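Local structure of aspartate--tRNA(Asp/Asn) ligase (Sulfolobus tokodaii, 1WYD) at residues B[282-287]-B[298-303]; B[276-281]-B[310-315]. The protein joins L-aspartate, activated by ATP as aspartyl-adenylate, to tRNA(Asp) and probably also to tRNA(Asn), working as a homodimeric class II aminoacyl-tRNA synthetase. All blocks are in the same frame, centred on the assembly; numbering follows the deposited sequence.

In the fold
Both contacts belong to the class II synthetase catalytic domain, within the part of the chain that runs from strand 276-279 to strand 316-320. These two strands lie side by side and parallel at one end of the mixed eight-stranded sheet, with helices 280-289 and 302-312 in the connection between them. Contact 2 (276-281 with 310-315) closes this loop, and contact 1 (282-287 with 298-303) is nested inside it; their centres are 10 Å apart. The two share an apolar cluster: Y280 packs on I300, while L278 meets A283 and I286. The outermost strand and the two helices are thus held together as one unit at the edge of the sheet.

Contact 1: residues B[282-287]-B[298-303]; sequences EAIEIL and DDIGTP
I300 reaches across to A283 and I284 of helix 280-289 from the loop leading into helix 302-312, in the helical connection between two parallel strands at the edge of the class II synthetase sheet. The contact is apolar and buried, with no hydrogen bond between the segments; the CA atoms of I284 and I300 are 8.1 Å apart.

Among the apolar side chains, I300 does most of the work. Its CG1 stands anti to its own carbonyl carbon (chi1 -61°) and chi2 is extended, which carries CD1 out to the helix, where it lies 3.8 Å from CB of A283. CD1 of I284 lies 4.1 Å from CD1 of I300 and as near to its CG1, the two side chains running at a slant to each other. Around this patch, I294 lies against I284, L308 against A283, and L305 and W322 against I300.

The polar bonds lie in and around the loop instead. The backbone O of D298 accepts a hydrogen bond from OH of Y280, at the start of helix 280-289, and OD1 of D298 is bound by N of K295. G301 takes the N-cap position of helix 302-312. The side chain of I300 is about 9 Å from that of E352, a predicted magnesium and ATP ligand. Next to the apolar patch, OD1 of D299 receives the backbone N-H of I300 at 2.7 Å, from above the carboxylate plane and with a bent N-H...O angle of 133°.

Contact 2: residues B[276-281]-B[310-315]; sequences KRLKYT and EELKED
The backbones of K276 and E314 come within 7.6 Å at their CA atoms, where strand 276-279 passes the end of helix 302-312 and the turn after it, and no hydrogen bond links the two segments directly. L278 and L312 form the apolar centre of the contact. The two isobutyl groups meet through their methyls, CD2 of L278 lying 3.9 Å from CD1 of L312, and the side chains run at a slant to one another. In L278 CG stands anti to the backbone N (chi1 180°), whereas in L312 it stands anti to the carbonyl carbon, and these settings bring the two forks together. Y317 packs against L312 from the following strand.

K276 borders this patch with its aliphatic chain. Bends at chi2 and chi4 fold it past L312, with CE 4.2 Å from CD2 of that leucine. Its CB also lies 4.0 Å from OE2 of E314, but the charges themselves stay apart: NZ of K276 and OE2 of E314 are 6.6 Å from each other, so any attraction between them is probably modest.

K313 leaves the helix with a positive phi of 61°, turning the chain toward strand 316-320. That strand then hydrogen-bonds through its backbone to 276-279, F318 pairing with both K276 and L278. This is the packing of a right-handed beta-alpha-beta crossover, here at the edge of the class II synthetase sheet.

Contact 1: residues B[282-287]-B[298-303]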
ATOM      1  N   GLU B 282       1.452 -30.921  20.272  1.00 59.20           N
ATOM      2  CA  GLU B 282       0.376 -30.901  21.240  1.00 60.33           C
ATOM      3  C   GLU B 282      -1.000 -30.813  20.570  1.00 60.21           C
ATOM      4  O   GLU B 282      -1.964 -31.438  21.037  1.00 60.61           O
ATOM      5  CB  GLU B 282       0.580 -29.664  22.092  1.00 61.14           C
ATOM      6  CG  GLU B 282       0.299 -29.765  23.569  1.00 64.35           C
ATOM      7  CD  GLU B 282       0.471 -28.394  24.190  1.00 70.66           C
ATOM      8  OE1 GLU B 282       1.542 -27.758  23.941  1.00 71.45           O
ATOM      9  OE2 GLU B 282      -0.475 -27.932  24.886  1.00 73.43           O
ATOM     10  N   ALA B 283      -1.098 -30.018  19.499  1.00 59.73           N
ATOM     11  CA  ALA B 283      -2.330 -29.919  18.716  1.00 59.03           C
ATOM     12  C   ALA B 283      -2.669 -31.282  18.159  1.00 58.45           C
ATOM     13  O   ALA B 283      -3.816 -31.713  18.190  1.00 57.95           O
ATOM     14  CB  ALA B 283      -2.183 -28.912  17.583  1.00 58.93           C
ATOM     15  N   ILE B 284      -1.659 -31.969  17.650  1.00 58.18           N
ATOM     16  CA  ILE B 284      -1.871 -33.304  17.133  1.00 58.01           C
ATOM     17  C   ILE B 284      -2.417 -34.249  18.218  1.00 58.38           C
ATOM     18  O   ILE B 284      -3.333 -35.036  17.946  1.00 58.10           O
ATOM     19  CB  ILE B 284      -0.582 -33.843  16.505  1.00 57.95           C
ATOM     20  CG1 ILE B 284      -0.364 -33.206  15.122  1.00 56.76           C
ATOM     21  CG2 ILE B 284      -0.610 -35.396  16.433  1.00 57.03           C
ATOM     22  CD1 ILE B 284      -1.614 -33.078  14.286  1.00 54.32           C
ATOM     23  N   GLU B 285      -1.871 -34.155  19.435  1.00 58.14           N
ATOM     24  CA  GLU B 285      -2.341 -35.004  20.532  1.00 58.74           C
ATOM     25  C   GLU B 285      -3.777 -34.672  20.991  1.00 57.95           C
ATOM     26  O   GLU B 285      -4.555 -35.584  21.288  1.00 58.83           O
ATOM     27  CB  GLU B 285      -1.350 -35.062  21.730  1.00 59.00           C
ATOM     28  CG  GLU B 285      -0.157 -36.015  21.560  1.00 61.36           C
ATOM     29  CD  GLU B 285      -0.541 -37.458  21.173  1.00 66.24           C
ATOM     30  OE1 GLU B 285      -0.253 -37.866  20.015  1.00 67.63           O
ATOM     31  OE2 GLU B 285      -1.122 -38.196  22.026  1.00 65.95           O
ATOM     32  N   ILE B 286      -4.142 -33.390  21.034  1.00 56.89           N
ATOM     33  CA  ILE B 286      -5.511 -33.030  21.401  1.00 54.90           C
ATOM     34  C   ILE B 286      -6.453 -33.671  20.409  1.00 54.75           C
ATOM     35  O   ILE B 286      -7.492 -34.222  20.784  1.00 54.87           O
ATOM     36  CB  ILE B 286      -5.730 -31.498  21.466  1.00 54.72           C
ATOM     37  CG1 ILE B 286      -5.203 -30.938  22.796  1.00 53.17           C
ATOM     38  CG2 ILE B 286      -7.233 -31.153  21.272  1.00 51.68           C
ATOM     39  CD1 ILE B 286      -4.682 -29.514  22.711  1.00 53.47           C
ATOM     40  N   LEU B 287      -6.065 -33.641  19.137  1.00 54.25           N
ATOM     41  CA  LEU B 287      -6.916 -34.204  18.102  1.00 53.34           C
ATOM     42  C   LEU B 287      -7.039 -35.709  18.246  1.00 53.33           C
ATOM     43  O   LEU B 287      -8.154 -36.243  18.318  1.00 53.23           O
ATOM     44  CB  LEU B 287      -6.453 -33.785  16.710  1.00 52.68           C
ATOM     45  CG  LEU B 287      -6.658 -32.276  16.486  1.00 52.13           C
ATOM     46  CD1 LEU B 287      -5.716 -31.798  15.424  1.00 52.98           C
ATOM     47  CD2 LEU B 287      -8.115 -31.896  16.175  1.00 49.40           C
ATOM     48  N   ASP B 298       0.891 -34.792   9.630  1.00 61.39           N
ATOM     49  CA  ASP B 298      -0.300 -34.419   8.870  1.00 61.63           C
ATOM     50  C   ASP B 298      -0.627 -32.944   8.993  1.00 61.57           C
ATOM     51  O   ASP B 298      -0.223 -32.282   9.931  1.00 61.94           O
ATOM     52  CB  ASP B 298      -1.517 -35.233   9.315  1.00 62.05           C
ATOM     53  CG  ASP B 298      -1.318 -36.726   9.162  1.00 62.74           C
ATOM     54  OD1 ASP B 298      -2.221 -37.488   9.577  1.00 63.89           O
ATOM     55  OD2 ASP B 298      -0.291 -37.228   8.660  1.00 64.01           O
ATOM     56  N   ASP B 299      -1.371 -32.433   8.029  1.00 61.87           N
ATOM     57  CA  ASP B 299      -1.813 -31.050   8.066  1.00 61.41           C
ATOM     58  C   ASP B 299      -2.915 -30.888   9.101  1.00 60.73           C
ATOM     59  O   ASP B 299      -3.503 -31.864   9.536  1.00 60.98           O
ATOM     60  CB  ASP B 299      -2.287 -30.615   6.675  1.00 61.58           C
ATOM     61  CG  ASP B 299      -2.418 -29.097   6.546  1.00 62.84           C
ATOM     62  OD1 ASP B 299      -2.064 -28.339   7.489  1.00 60.64           O
ATOM     63  OD2 ASP B 299      -2.899 -28.578   5.522  1.00 65.19           O
ATOM     64  N   ILE B 300      -3.170 -29.653   9.517  1.00 60.20           N
ATOM     65  CA  ILE B 300      -4.259 -29.354  10.428  1.00 59.13           C
ATOM     66  C   ILE B 300      -5.295 -28.508   9.685  1.00 59.16           C
ATOM     67  O   ILE B 300      -5.174 -27.299   9.590  1.00 59.19           O
ATOM     68  CB  ILE B 300      -3.712 -28.665  11.701  1.00 59.10           C
ATOM     69  CG1 ILE B 300      -2.735 -29.597  12.416  1.00 58.55           C
ATOM     70  CG2 ILE B 300      -4.838 -28.239  12.645  1.00 58.78           C
ATOM     71  CD1 ILE B 300      -2.250 -29.086  13.747  1.00 59.18           C
ATOM     72  N   GLY B 301      -6.314 -29.170   9.156  1.00 59.34           N
ATOM     73  CA  GLY B 301      -7.338 -28.508   8.377  1.00 59.37           C
ATOM     74  C   GLY B 301      -8.349 -27.736   9.201  1.00 59.16           C
ATOM     75  O   GLY B 301      -8.363 -27.801  10.446  1.00 58.96           O
ATOM     76  N   THR B 302      -9.207 -27.002   8.486  1.00 58.58           N
ATOM     77  CA  THR B 302     -10.273 -26.235   9.117  1.00 57.74           C
ATOM     78  C   THR B 302     -11.068 -27.091  10.084  1.00 57.83           C
ATOM     79  O   THR B 302     -11.227 -26.694  11.261  1.00 57.39           O
ATOM     80  CB  THR B 302     -11.193 -25.617   8.076  1.00 57.88           C
ATOM     81  OG1 THR B 302     -10.440 -24.693   7.295  1.00 58.65           O
ATOM     82  CG2 THR B 302     -12.263 -24.762   8.744  1.00 56.42           C
ATOM     83  N   PRO B 303     -11.549 -28.262   9.622  1.00 57.85           N
ATOM     84  CA  PRO B 303     -12.290 -29.179  10.504  1.00 57.99           C
ATOM     85  C   PRO B 303     -11.533 -29.371  11.819  1.00 57.88           C
ATOM     86  O   PRO B 303     -12.181 -29.240  12.857  1.00 58.43           O
ATOM     87  CB  PRO B 303     -12.364 -30.487   9.704  1.00 58.24           C
ATOM     88  CG  PRO B 303     -11.389 -30.293   8.515  1.00 58.67           C
ATOM     89  CD  PRO B 303     -11.404 -28.812   8.259  1.00 58.03           C
TER

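Contact 2: residues B[276-281]-B[310-315]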
ATOM      1  N   LYS B 276      -1.929 -17.190  23.630  1.00 55.79           N
ATOM      2  CA  LYS B 276      -1.660 -18.600  23.877  1.00 56.29           C
ATOM      3  C   LYS B 276      -0.825 -19.215  22.747  1.00 56.20           C
ATOM      4  O   LYS B 276      -1.168 -19.023  21.570  1.00 56.22           O
ATOM      5  CB  LYS B 276      -2.995 -19.342  24.039  1.00 56.86           C
ATOM      6  CG  LYS B 276      -2.871 -20.868  24.224  1.00 58.71           C
ATOM      7  CD  LYS B 276      -2.889 -21.274  25.705  1.00 60.25           C
ATOM      8  CE  LYS B 276      -3.058 -22.776  25.851  1.00 61.12           C
ATOM      9  NZ  LYS B 276      -1.731 -23.440  25.961  1.00 62.90           N
ATOM     10  N   ARG B 277       0.281 -19.899  23.093  1.00 55.91           N
ATOM     11  CA  ARG B 277       1.029 -20.729  22.122  1.00 55.47           C
ATOM     12  C   ARG B 277       0.754 -22.188  22.353  1.00 55.45           C
ATOM     13  O   ARG B 277       0.769 -22.663  23.487  1.00 55.87           O
ATOM     14  CB  ARG B 277       2.556 -20.535  22.120  1.00 55.56           C
ATOM     15  CG  ARG B 277       3.124 -19.548  23.114  1.00 55.97           C
ATOM     16  CD  ARG B 277       4.580 -19.123  22.851  1.00 57.19           C
ATOM     17  NE  ARG B 277       5.456 -20.178  22.314  1.00 56.19           N
ATOM     18  CZ  ARG B 277       6.481 -19.944  21.473  1.00 56.73           C
ATOM     19  NH1 ARG B 277       6.752 -18.704  21.083  1.00 55.18           N
ATOM     20  NH2 ARG B 277       7.248 -20.939  21.024  1.00 55.12           N
ATOM     21  N   LEU B 278       0.519 -22.898  21.262  1.00 54.30           N
ATOM     22  CA  LEU B 278       0.270 -24.302  21.306  1.00 53.43           C
ATOM     23  C   LEU B 278       1.197 -24.900  20.285  1.00 54.12           C
ATOM     24  O   LEU B 278       1.179 -24.484  19.113  1.00 54.76           O
ATOM     25  CB  LEU B 278      -1.179 -24.534  20.907  1.00 53.47           C
ATOM     26  CG  LEU B 278      -1.726 -25.947  20.855  1.00 51.08           C
ATOM     27  CD1 LEU B 278      -1.917 -26.434  22.258  1.00 48.83           C
ATOM     28  CD2 LEU B 278      -3.027 -25.933  20.133  1.00 47.71           C
ATOM     29  N   LYS B 279       2.029 -25.849  20.711  1.00 53.90           N
ATOM     30  CA  LYS B 279       2.925 -26.552  19.790  1.00 53.80           C
ATOM     31  C   LYS B 279       2.085 -27.419  18.899  1.00 53.43           C
ATOM     32  O   LYS B 279       1.030 -27.879  19.309  1.00 53.20           O
ATOM     33  CB  LYS B 279       3.957 -27.422  20.520  1.00 54.14           C
ATOM     34  CG  LYS B 279       4.717 -26.721  21.653  1.00 55.55           C
ATOM     35  CD  LYS B 279       5.493 -27.733  22.479  1.00 58.17           C
ATOM     36  CE  LYS B 279       6.900 -27.250  22.758  1.00 60.94           C
ATOM     37  NZ  LYS B 279       6.961 -26.410  23.997  1.00 65.30           N
ATOM     38  N   TYR B 280       2.547 -27.613  17.662  1.00 53.85           N
ATOM     39  CA  TYR B 280       1.856 -28.445  16.680  1.00 53.79           C
ATOM     40  C   TYR B 280       1.715 -29.876  17.232  1.00 55.17           C
ATOM     41  O   TYR B 280       0.647 -30.470  17.162  1.00 54.64           O
ATOM     42  CB  TYR B 280       2.634 -28.420  15.376  1.00 52.78           C
ATOM     43  CG  TYR B 280       2.364 -29.580  14.447  1.00 51.30           C
ATOM     44  CD1 TYR B 280       1.397 -29.484  13.487  1.00 50.81           C
ATOM     45  CD2 TYR B 280       3.093 -30.766  14.522  1.00 50.20           C
ATOM     46  CE1 TYR B 280       1.138 -30.525  12.608  1.00 50.84           C
ATOM     47  CE2 TYR B 280       2.830 -31.820  13.659  1.00 48.48           C
ATOM     48  CZ  TYR B 280       1.846 -31.676  12.702  1.00 49.17           C
ATOM     49  OH  TYR B 280       1.532 -32.679  11.817  1.00 50.48           O
ATOM     50  N   THR B 281       2.820 -30.392  17.782  1.00 56.61           N
ATOM     51  CA  THR B 281       2.895 -31.684  18.496  1.00 58.13           C
ATOM     52  C   THR B 281       1.716 -31.928  19.451  1.00 58.63           C
ATOM     53  O   THR B 281       1.079 -32.994  19.434  1.00 59.22           O
ATOM     54  CB  THR B 281       4.263 -31.758  19.282  1.00 57.92           C
ATOM     55  OG1 THR B 281       5.355 -31.727  18.352  1.00 58.36           O
ATOM     56  CG2 THR B 281       4.454 -33.105  19.968  1.00 59.42           C
ATOM     57  N   GLU B 310     -12.721 -25.263  19.768  1.00 66.13           N
ATOM     58  CA  GLU B 310     -13.696 -25.772  20.739  1.00 67.99           C
ATOM     59  C   GLU B 310     -13.066 -26.319  22.040  1.00 68.39           C
ATOM     60  O   GLU B 310     -13.773 -26.543  23.017  1.00 68.98           O
ATOM     61  CB  GLU B 310     -14.604 -26.829  20.090  1.00 68.19           C
ATOM     62  CG  GLU B 310     -16.008 -26.364  19.697  1.00 71.44           C
ATOM     63  CD  GLU B 310     -16.393 -24.997  20.280  1.00 76.32           C
ATOM     64  OE1 GLU B 310     -16.716 -24.907  21.496  1.00 77.05           O
ATOM     65  OE2 GLU B 310     -16.384 -23.997  19.515  1.00 78.03           O
ATOM     66  N   GLU B 311     -11.747 -26.519  22.044  1.00 68.74           N
ATOM     67  CA  GLU B 311     -11.045 -27.174  23.142  1.00 69.03           C
ATOM     68  C   GLU B 311     -10.123 -26.261  23.921  1.00 68.98           C
ATOM     69  O   GLU B 311      -9.759 -26.560  25.065  1.00 69.23           O
ATOM     70  CB  GLU B 311     -10.217 -28.350  22.623  1.00 68.99           C
ATOM     71  CG  GLU B 311     -10.712 -29.725  23.101  1.00 71.49           C
ATOM     72  CD  GLU B 311     -10.480 -29.982  24.593  1.00 71.54           C
ATOM     73  OE1 GLU B 311      -9.309 -30.217  25.014  1.00 71.06           O
ATOM     74  OE2 GLU B 311     -11.479 -29.944  25.336  1.00 70.14           O
ATOM     75  N   LEU B 312      -9.716 -25.162  23.301  1.00 68.73           N
ATOM     76  CA  LEU B 312      -8.718 -24.300  23.906  1.00 68.11           C
ATOM     77  C   LEU B 312      -9.345 -23.220  24.770  1.00 67.75           C
ATOM     78  O   LEU B 312      -8.679 -22.644  25.632  1.00 67.90           O
ATOM     79  CB  LEU B 312      -7.819 -23.682  22.832  1.00 68.11           C
ATOM     80  CG  LEU B 312      -6.736 -24.580  22.234  1.00 68.00           C
ATOM     81  CD1 LEU B 312      -6.249 -23.951  20.957  1.00 67.68           C
ATOM     82  CD2 LEU B 312      -5.565 -24.797  23.202  1.00 67.71           C
ATOM     83  N   LYS B 313     -10.624 -22.936  24.547  1.00 66.90           N
ATOM     84  CA  LYS B 313     -11.278 -21.850  25.279  1.00 65.96           C
ATOM     85  C   LYS B 313     -10.567 -20.531  24.964  1.00 65.06           C
ATOM     86  O   LYS B 313     -10.662 -19.550  25.706  1.00 64.98           O
ATOM     87  CB  LYS B 313     -11.297 -22.136  26.785  1.00 66.24           C
ATOM     88  N   GLU B 314      -9.852 -20.544  23.837  1.00 63.36           N
ATOM     89  CA  GLU B 314      -9.198 -19.377  23.281  1.00 61.50           C
ATOM     90  C   GLU B 314      -9.615 -19.263  21.827  1.00 59.73           C
ATOM     91  O   GLU B 314      -9.623 -20.257  21.092  1.00 59.42           O
ATOM     92  CB  GLU B 314      -7.678 -19.517  23.355  1.00 61.84           C
ATOM     93  CG  GLU B 314      -7.125 -19.763  24.745  1.00 63.59           C
ATOM     94  CD  GLU B 314      -6.902 -18.482  25.532  1.00 66.48           C
ATOM     95  OE1 GLU B 314      -7.557 -17.459  25.236  1.00 67.79           O
ATOM     96  OE2 GLU B 314      -6.065 -18.501  26.463  1.00 68.73           O
ATOM     97  N   ASP B 315      -9.987 -18.051  21.431  1.00 57.51           N
ATOM     98  CA  ASP B 315     -10.284 -17.735  20.032  1.00 55.66           C
ATOM     99  C   ASP B 315      -9.018 -17.367  19.265  1.00 53.95           C
ATOM    100  O   ASP B 315      -8.981 -17.422  18.045  1.00 53.77           O
ATOM    101  CB  ASP B 315     -11.272 -16.566  19.952  1.00 55.63           C
ATOM    102  CG  ASP B 315     -12.700 -16.977  20.291  1.00 56.94           C
ATOM    103  OD1 ASP B 315     -13.572 -16.077  20.335  1.00 57.03           O
ATOM    104  OD2 ASP B 315     -13.044 -18.169  20.525  1.00 59.67           O
TER